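Local coordinates for protein guanidinopropionase (Pseudomonas aeruginosa, PDB 3NIQ) that hydrolyses 3-guanidinopropanoate to beta-alanine and urea with two manganese ions per subunit, as a homohexameric member of the arginase family, at residues I40-W44 / I105-Y109; M68-H72 / A300-E305; H126-I132 / Y236-D240. All coordinates share one frame; numbering follows the deposited sequence.

Interaction 1. Residues I40-W44 / I105-Y109; sequences IGVPW and IEGFY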
# COMPACT_ATOMS: atom_id res chain seq x y z
N ILE A 40 -9.32 -22.83 16.05
CA ILE A 40 -10.63 -22.37 15.63
C ILE A 40 -10.61 -20.91 15.25
O ILE A 40 -10.04 -20.07 15.96
CB ILE A 40 -11.68 -22.55 16.78
CG1 ILE A 40 -11.75 -24.02 17.23
CG2 ILE A 40 -13.07 -22.07 16.30
CD1 ILE A 40 -12.07 -24.17 18.78
N GLY A 41 -11.26 -20.58 14.14
CA GLY A 41 -11.44 -19.20 13.77
C GLY A 41 -12.78 -18.66 14.25
O GLY A 41 -13.78 -19.36 14.21
N VAL A 42 -12.80 -17.41 14.72
CA VAL A 42 -14.08 -16.76 15.02
C VAL A 42 -14.19 -15.43 14.28
O VAL A 42 -13.86 -14.36 14.81
CB VAL A 42 -14.28 -16.56 16.50
CG1 VAL A 42 -15.72 -16.15 16.74
CG2 VAL A 42 -13.91 -17.84 17.27
N PRO A 43 -14.66 -15.51 13.03
CA PRO A 43 -14.61 -14.37 12.11
C PRO A 43 -15.77 -13.43 12.38
O PRO A 43 -16.74 -13.43 11.64
CB PRO A 43 -14.71 -15.04 10.74
CG PRO A 43 -15.52 -16.30 10.99
CD PRO A 43 -15.12 -16.76 12.36
N TRP A 44 -15.65 -12.63 13.43
CA TRP A 44 -16.79 -11.87 13.94
C TRP A 44 -16.34 -10.56 14.55
O TRP A 44 -15.49 -10.53 15.46
CB TRP A 44 -17.53 -12.73 14.97
CG TRP A 44 -18.73 -12.07 15.56
CD1 TRP A 44 -19.75 -11.45 14.89
CD2 TRP A 44 -19.06 -11.99 16.96
NE1 TRP A 44 -20.68 -10.98 15.78
CE2 TRP A 44 -20.29 -11.29 17.06
CE3 TRP A 44 -18.43 -12.43 18.14
CZ2 TRP A 44 -20.90 -11.02 18.28
CZ3 TRP A 44 -19.06 -12.17 19.36
CH2 TRP A 44 -20.29 -11.48 19.41
N ILE A 105 -22.03 -18.80 18.57
CA ILE A 105 -20.64 -19.03 18.94
C ILE A 105 -20.53 -19.84 20.22
O ILE A 105 -19.74 -20.79 20.28
CB ILE A 105 -19.84 -17.72 19.07
CG1 ILE A 105 -19.78 -17.03 17.70
CG2 ILE A 105 -18.46 -18.02 19.64
CD1 ILE A 105 -19.27 -15.59 17.73
N GLU A 106 -21.32 -19.48 21.24
CA GLU A 106 -21.29 -20.24 22.49
C GLU A 106 -21.67 -21.72 22.26
O GLU A 106 -21.07 -22.62 22.85
CB GLU A 106 -22.22 -19.62 23.55
CG GLU A 106 -22.29 -20.48 24.83
CD GLU A 106 -23.20 -19.91 25.93
OE1 GLU A 106 -23.72 -18.78 25.78
OE2 GLU A 106 -23.37 -20.61 26.95
N GLY A 107 -22.69 -21.95 21.43
CA GLY A 107 -23.17 -23.30 21.13
C GLY A 107 -22.06 -24.17 20.55
O GLY A 107 -21.87 -25.31 20.94
N PHE A 108 -21.28 -23.59 19.63
CA PHE A 108 -20.12 -24.25 19.08
C PHE A 108 -19.10 -24.60 20.17
O PHE A 108 -18.62 -25.74 20.26
CB PHE A 108 -19.49 -23.35 18.02
CG PHE A 108 -18.33 -23.97 17.28
CD1 PHE A 108 -18.56 -24.88 16.25
CD2 PHE A 108 -17.03 -23.64 17.61
CE1 PHE A 108 -17.47 -25.47 15.55
CE2 PHE A 108 -15.94 -24.21 16.94
CZ PHE A 108 -16.17 -25.14 15.90
N TYR A 109 -18.76 -23.62 21.00
CA TYR A 109 -17.74 -23.85 22.02
C TYR A 109 -18.20 -24.82 23.11
O TYR A 109 -17.38 -25.49 23.71
CB TYR A 109 -17.22 -22.53 22.61
CG TYR A 109 -16.17 -21.92 21.71
CD1 TYR A 109 -14.80 -22.16 21.93
CD2 TYR A 109 -16.53 -21.16 20.61
CE1 TYR A 109 -13.83 -21.63 21.07
CE2 TYR A 109 -15.55 -20.62 19.72
CZ TYR A 109 -14.21 -20.86 19.98
OH TYR A 109 -13.24 -20.36 19.14
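Two torsions bring Ile40 and Tyr109 together: with chi1 at -57° the CG2 methyl of Ile40 lies anti to the backbone N, and with chi1 at -81° CG of Tyr109 lies anti to the carbonyl carbon, beside the backbone N, which brings the end of the ring nearer the strand although its CB does not point there. The hydroxyl ends between two methyls, 3.3 Å from OH to Ile40 CG2 and 3.2 Å from OH to Val42 CG2, the valine methyl arriving near the ring plane at its edge. Ile40 CG2 also meets the neighbouring ring, with Phe108 CE2 at 3.6 Å. One turn earlier in the helix, Ile105 CD1 comes obliquely to the benzo part of the Trp44 indole, 3.3 Å from Trp44 CE3, while the same methyl touches Val42 CG1 at 3.7 Å. The axes of strand 40-42 and helix 105-109 run nearly antiparallel at 170°, 11.3 Å apart, which fits helix-on-sheet packing in the alpha/beta arginase fold. Between the two segments the side-chain chemistry is apolar except at Tyr109 OH, which hydrogen-bonds to Ser121 OG of strand 118-123; this implies that the phenol can sit among methyl groups without losing a polar partner.

Interaction 2. Residues M68-H72 / A300-E305; sequences MRKVH and ATMMFE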
# COMPACT_ATOMS: atom_id res chain seq x y z
N MET A 68 4.92 -21.11 9.90
CA MET A 68 5.28 -21.76 11.16
C MET A 68 5.85 -23.15 10.91
O MET A 68 5.40 -23.86 10.01
CB MET A 68 4.09 -21.86 12.09
CG MET A 68 3.49 -20.50 12.53
SD MET A 68 4.68 -19.55 13.49
CE MET A 68 5.36 -18.40 12.28
N ARG A 69 6.83 -23.53 11.73
CA ARG A 69 7.47 -24.84 11.59
C ARG A 69 7.00 -25.79 12.71
O ARG A 69 6.06 -25.47 13.45
CB ARG A 69 9.00 -24.67 11.51
CG ARG A 69 9.39 -23.71 10.37
CD ARG A 69 10.88 -23.66 10.04
NE ARG A 69 11.20 -22.59 9.09
CZ ARG A 69 11.32 -21.30 9.43
NH1 ARG A 69 11.15 -20.94 10.70
NH2 ARG A 69 11.62 -20.37 8.51
N LYS A 70 7.62 -26.96 12.82
CA LYS A 70 7.08 -28.00 13.69
C LYS A 70 7.53 -27.93 15.15
O LYS A 70 6.89 -28.50 16.03
CB LYS A 70 7.40 -29.38 13.12
CG LYS A 70 6.66 -29.70 11.81
CD LYS A 70 6.74 -31.18 11.41
CE LYS A 70 8.15 -31.63 11.07
NZ LYS A 70 8.11 -32.84 10.17
N VAL A 71 8.65 -27.26 15.41
CA VAL A 71 9.24 -27.33 16.74
C VAL A 71 9.66 -25.96 17.26
O VAL A 71 10.27 -25.16 16.54
CB VAL A 71 10.46 -28.31 16.77
CG1 VAL A 71 11.12 -28.32 18.14
CG2 VAL A 71 10.02 -29.72 16.36
N HIS A 72 9.32 -25.69 18.52
CA HIS A 72 9.69 -24.46 19.16
C HIS A 72 11.20 -24.43 19.46
O HIS A 72 11.73 -25.39 20.01
CB HIS A 72 8.88 -24.27 20.45
CG HIS A 72 8.87 -22.86 20.93
ND1 HIS A 72 9.99 -22.24 21.44
CD2 HIS A 72 7.89 -21.93 20.95
CE1 HIS A 72 9.69 -21.00 21.76
NE2 HIS A 72 8.42 -20.78 21.47
N ALA A 300 -0.31 -15.41 13.77
CA ALA A 300 0.05 -16.81 13.55
C ALA A 300 1.18 -17.24 14.47
O ALA A 300 1.16 -18.36 15.00
CB ALA A 300 0.44 -17.05 12.06
N THR A 301 2.16 -16.37 14.69
CA THR A 301 3.29 -16.75 15.53
C THR A 301 2.89 -16.85 17.02
O THR A 301 3.21 -17.83 17.68
CB THR A 301 4.48 -15.78 15.38
OG1 THR A 301 4.78 -15.59 14.00
CG2 THR A 301 5.72 -16.38 16.07
N MET A 302 2.17 -15.86 17.54
CA MET A 302 1.68 -15.96 18.92
C MET A 302 0.76 -17.19 19.08
O MET A 302 0.80 -17.88 20.10
CB MET A 302 0.98 -14.66 19.32
CG MET A 302 1.88 -13.42 19.24
SD MET A 302 3.40 -13.61 20.21
CE MET A 302 2.76 -14.13 21.81
N MET A 303 -0.02 -17.49 18.05
CA MET A 303 -0.85 -18.68 18.06
C MET A 303 0.03 -19.92 18.27
O MET A 303 -0.26 -20.76 19.13
CB MET A 303 -1.60 -18.81 16.73
CG MET A 303 -2.63 -19.96 16.70
SD MET A 303 -3.54 -20.02 15.16
CE MET A 303 -4.94 -21.03 15.67
N PHE A 304 1.11 -20.02 17.49
CA PHE A 304 2.06 -21.11 17.68
C PHE A 304 2.69 -21.11 19.08
O PHE A 304 2.83 -22.17 19.69
CB PHE A 304 3.15 -21.09 16.61
CG PHE A 304 4.09 -22.26 16.70
CD1 PHE A 304 3.70 -23.52 16.26
CD2 PHE A 304 5.36 -22.11 17.25
CE1 PHE A 304 4.54 -24.61 16.37
CE2 PHE A 304 6.23 -23.23 17.34
CZ PHE A 304 5.81 -24.45 16.90
N GLU A 305 3.11 -19.94 19.58
CA GLU A 305 3.71 -19.88 20.92
C GLU A 305 2.73 -20.47 21.94
O GLU A 305 3.12 -21.26 22.80
CB GLU A 305 4.04 -18.44 21.34
CG GLU A 305 5.00 -17.68 20.42
CD GLU A 305 6.45 -18.05 20.67
OE1 GLU A 305 6.75 -18.64 21.73
OE2 GLU A 305 7.28 -17.75 19.79
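Met68 and Phe304 form the close-packed half of this contact, and His72 with Glu305 its polar end. The methionine chain bends at chi2 and again at chi3, which lays the sulfur beside the helix: SD is 3.8 Å from Phe304 CB, and its distance of 5.1 Å to the ring centroid, 43° off the ring normal, defines an oblique Met-aromatic contact. Beyond the sulfur, the CE methyl comes 3.3 Å from Thr301 OG1, a hydroxyl already hydrogen-bonded to Leu297 O. Phe304 reaches into the bend of the loop, where its CE1 lies 3.4 Å from Arg69 O and backbone atoms of Val71 and His72 border the ring edge. At the far end His72 NE2 gives a nearly straight hydrogen bond to Glu305 OE1, 2.7 Å long with an angle of 166° at the hydrogen. The acceptor lies in the imidazole plane; the ring and carboxylate planes stand nearly at right angles, and NE2 meets OE1 from above the carboxylate plane. Arg270 forms a salt bridge with the same OE1 and Gln266 holds OE2, so the carboxylate is gripped on both oxygens. The other side is loose only between the two segments: the side chains of Arg69, Lys70 and Val71 stay 6 Å or more from the helix and turn to a neighbouring subunit, whose Ser191 O and Glu256 take the Arg69 guanidinium by hydrogen bond and salt bridge. A loop strapped across the C-terminal helix 294-317 by a buried aromatic and a His-carboxylate hydrogen bond thus belongs to the hexamer interface of this arginase-family enzyme.

Interaction 3. Residues H126-I132 / Y236-D240; sequences HLVTLPI and YVSFD. With MN (manganese (II) ion), chain D; MN (manganese (II) ion), chain E.
A single imidazole, that of His126, joins a metal to a strand serine: ND1 binds one manganese ion at 2.2 Å while NE2 donates a hydrogen bond of 2.7 Å to Ser238 OG. This is the binuclear manganese centre of the arginase fold, set at the C-terminal end of parallel strand 235-240. The bond at NE2, with an N-H...O angle of 157° and an acceptor 14° out of the imidazole plane, would together with the metal at ND1 hold the ring's rotation. Ser238, the second-shell partner, is itself hydrogen-bonded to Asp281 OD1, while Thr129 OG1 and Tyr236 OH bond to Asp281 OD2; this network probably keeps ND1 aimed at the metal. Asp148 and Asp152 complete the protein ligands of the His126-bound ion, and Asp148, His150 and Asp242 join Asp240 on the other. Toward the N-terminal end of the strand the contact becomes apolar, with Ile132 CG2 3.9 Å from Tyr236 CE1 and Thr129 CG2 4.0 Å from Tyr236 CE2. A chi1 of 176° extends the Asp240 carboxylate away from the backbone N, toward the ions; its OD2 bridges both, 2.2 Å from the one bound by His126 and 2.3 Å from the other, and water 1 spans the same pair.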
# COMPACT_ATOMS: atom_id res chain seq x y z
N HIS A 126 -12.54 -8.63 20.34
CA HIS A 126 -12.41 -9.26 21.66
C HIS A 126 -13.75 -9.74 22.24
O HIS A 126 -13.77 -10.52 23.20
CB HIS A 126 -11.70 -8.35 22.66
CG HIS A 126 -10.67 -9.06 23.47
ND1 HIS A 126 -9.47 -8.48 23.82
CD2 HIS A 126 -10.63 -10.33 23.93
CE1 HIS A 126 -8.75 -9.35 24.50
NE2 HIS A 126 -9.43 -10.49 24.57
N LEU A 127 -14.86 -9.30 21.66
CA LEU A 127 -16.17 -9.79 22.14
C LEU A 127 -16.29 -11.29 21.94
O LEU A 127 -17.02 -11.97 22.67
CB LEU A 127 -17.35 -9.01 21.51
CG LEU A 127 -18.74 -9.44 21.99
CD1 LEU A 127 -18.87 -9.24 23.51
CD2 LEU A 127 -19.88 -8.70 21.23
N VAL A 128 -15.54 -11.83 20.98
CA VAL A 128 -15.55 -13.27 20.74
C VAL A 128 -15.17 -14.09 21.99
O VAL A 128 -15.60 -15.24 22.15
CB VAL A 128 -14.62 -13.67 19.57
CG1 VAL A 128 -13.24 -13.05 19.73
CG2 VAL A 128 -14.44 -15.18 19.57
N THR A 129 -14.37 -13.49 22.88
CA THR A 129 -13.93 -14.22 24.07
C THR A 129 -15.08 -14.50 25.05
O THR A 129 -15.08 -15.53 25.75
CB THR A 129 -12.76 -13.50 24.78
OG1 THR A 129 -11.72 -13.24 23.82
CG2 THR A 129 -12.17 -14.35 25.91
N LEU A 130 -16.07 -13.61 25.08
CA LEU A 130 -17.24 -13.82 25.93
C LEU A 130 -17.98 -15.14 25.70
O LEU A 130 -18.11 -15.93 26.64
CB LEU A 130 -18.22 -12.64 25.85
CG LEU A 130 -19.49 -12.78 26.70
CD1 LEU A 130 -19.16 -13.03 28.15
CD2 LEU A 130 -20.38 -11.53 26.55
N PRO A 131 -18.50 -15.40 24.48
CA PRO A 131 -19.18 -16.69 24.28
C PRO A 131 -18.29 -17.90 24.53
O PRO A 131 -18.75 -18.92 25.04
CB PRO A 131 -19.68 -16.62 22.82
CG PRO A 131 -18.81 -15.52 22.18
CD PRO A 131 -18.61 -14.54 23.28
N ILE A 132 -17.00 -17.80 24.22
CA ILE A 132 -16.03 -18.82 24.60
C ILE A 132 -16.04 -19.07 26.13
O ILE A 132 -16.15 -20.22 26.59
CB ILE A 132 -14.60 -18.42 24.11
CG1 ILE A 132 -14.57 -18.33 22.58
CG2 ILE A 132 -13.53 -19.44 24.61
CD1 ILE A 132 -13.15 -18.00 21.95
N TYR A 236 -6.85 -19.15 31.36
CA TYR A 236 -7.01 -18.89 29.96
C TYR A 236 -6.09 -17.75 29.58
O TYR A 236 -5.90 -16.80 30.34
CB TYR A 236 -8.47 -18.51 29.70
CG TYR A 236 -8.88 -18.35 28.25
CD1 TYR A 236 -9.52 -19.39 27.57
CD2 TYR A 236 -8.70 -17.12 27.58
CE1 TYR A 236 -9.94 -19.23 26.24
CE2 TYR A 236 -9.12 -16.96 26.24
CZ TYR A 236 -9.74 -18.02 25.58
OH TYR A 236 -10.17 -17.88 24.27
N VAL A 237 -5.51 -17.82 28.38
CA VAL A 237 -4.69 -16.69 27.91
C VAL A 237 -5.36 -16.02 26.74
O VAL A 237 -5.65 -16.64 25.72
CB VAL A 237 -3.27 -17.14 27.51
CG1 VAL A 237 -2.43 -15.92 27.10
CG2 VAL A 237 -2.61 -17.87 28.65
N SER A 238 -5.61 -14.73 26.88
CA SER A 238 -6.23 -14.01 25.80
C SER A 238 -5.29 -12.88 25.34
O SER A 238 -4.95 -11.98 26.12
CB SER A 238 -7.57 -13.45 26.27
OG SER A 238 -8.19 -12.74 25.22
N PHE A 239 -4.91 -12.92 24.07
CA PHE A 239 -3.92 -12.00 23.53
C PHE A 239 -4.54 -11.06 22.48
O PHE A 239 -4.89 -11.50 21.38
CB PHE A 239 -2.77 -12.81 22.92
CG PHE A 239 -1.57 -11.98 22.55
CD1 PHE A 239 -0.54 -11.77 23.46
CD2 PHE A 239 -1.50 -11.38 21.29
CE1 PHE A 239 0.58 -10.97 23.12
CE2 PHE A 239 -0.40 -10.57 20.94
CZ PHE A 239 0.64 -10.37 21.85
N ASP A 240 -4.68 -9.78 22.83
CA ASP A 240 -5.19 -8.78 21.92
C ASP A 240 -3.95 -8.15 21.28
O ASP A 240 -3.09 -7.62 21.99
CB ASP A 240 -6.06 -7.77 22.70
CG ASP A 240 -6.59 -6.61 21.84
OD1 ASP A 240 -6.03 -6.32 20.76
OD2 ASP A 240 -7.57 -5.95 22.26
MN MN D . -9.18 -6.28 23.67
MN MN E . -7.40 -3.77 22.96
O HOH W 1 -9.57 -3.90 23.47

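From the N terminus, strand 37-42 opens interaction 1, which closes a loop of 60 residues when helix 98-114 packs back on it. Segment 68-72 leaves within that loop and finds its partner only at 300-305, so interactions 1 and 2 cross along the chain. Interaction 3 follows in series after interaction 1 and lies wholly within the long span that interaction 2 closes. Interactions 1 and 3 share a packing layer, since Val42, Trp44, Ile105 and Tyr109 touch Val128, Leu127, Pro131 and Ile132. Met302 of helix 294-317 meets Phe239, whose side chain leaves strand 235-240 away from segment 126-132. Interactions 1 and 3 join sheet strands to helix 98-114 and segment 126-132; interaction 2 joins loop 68-72 to helix 294-317.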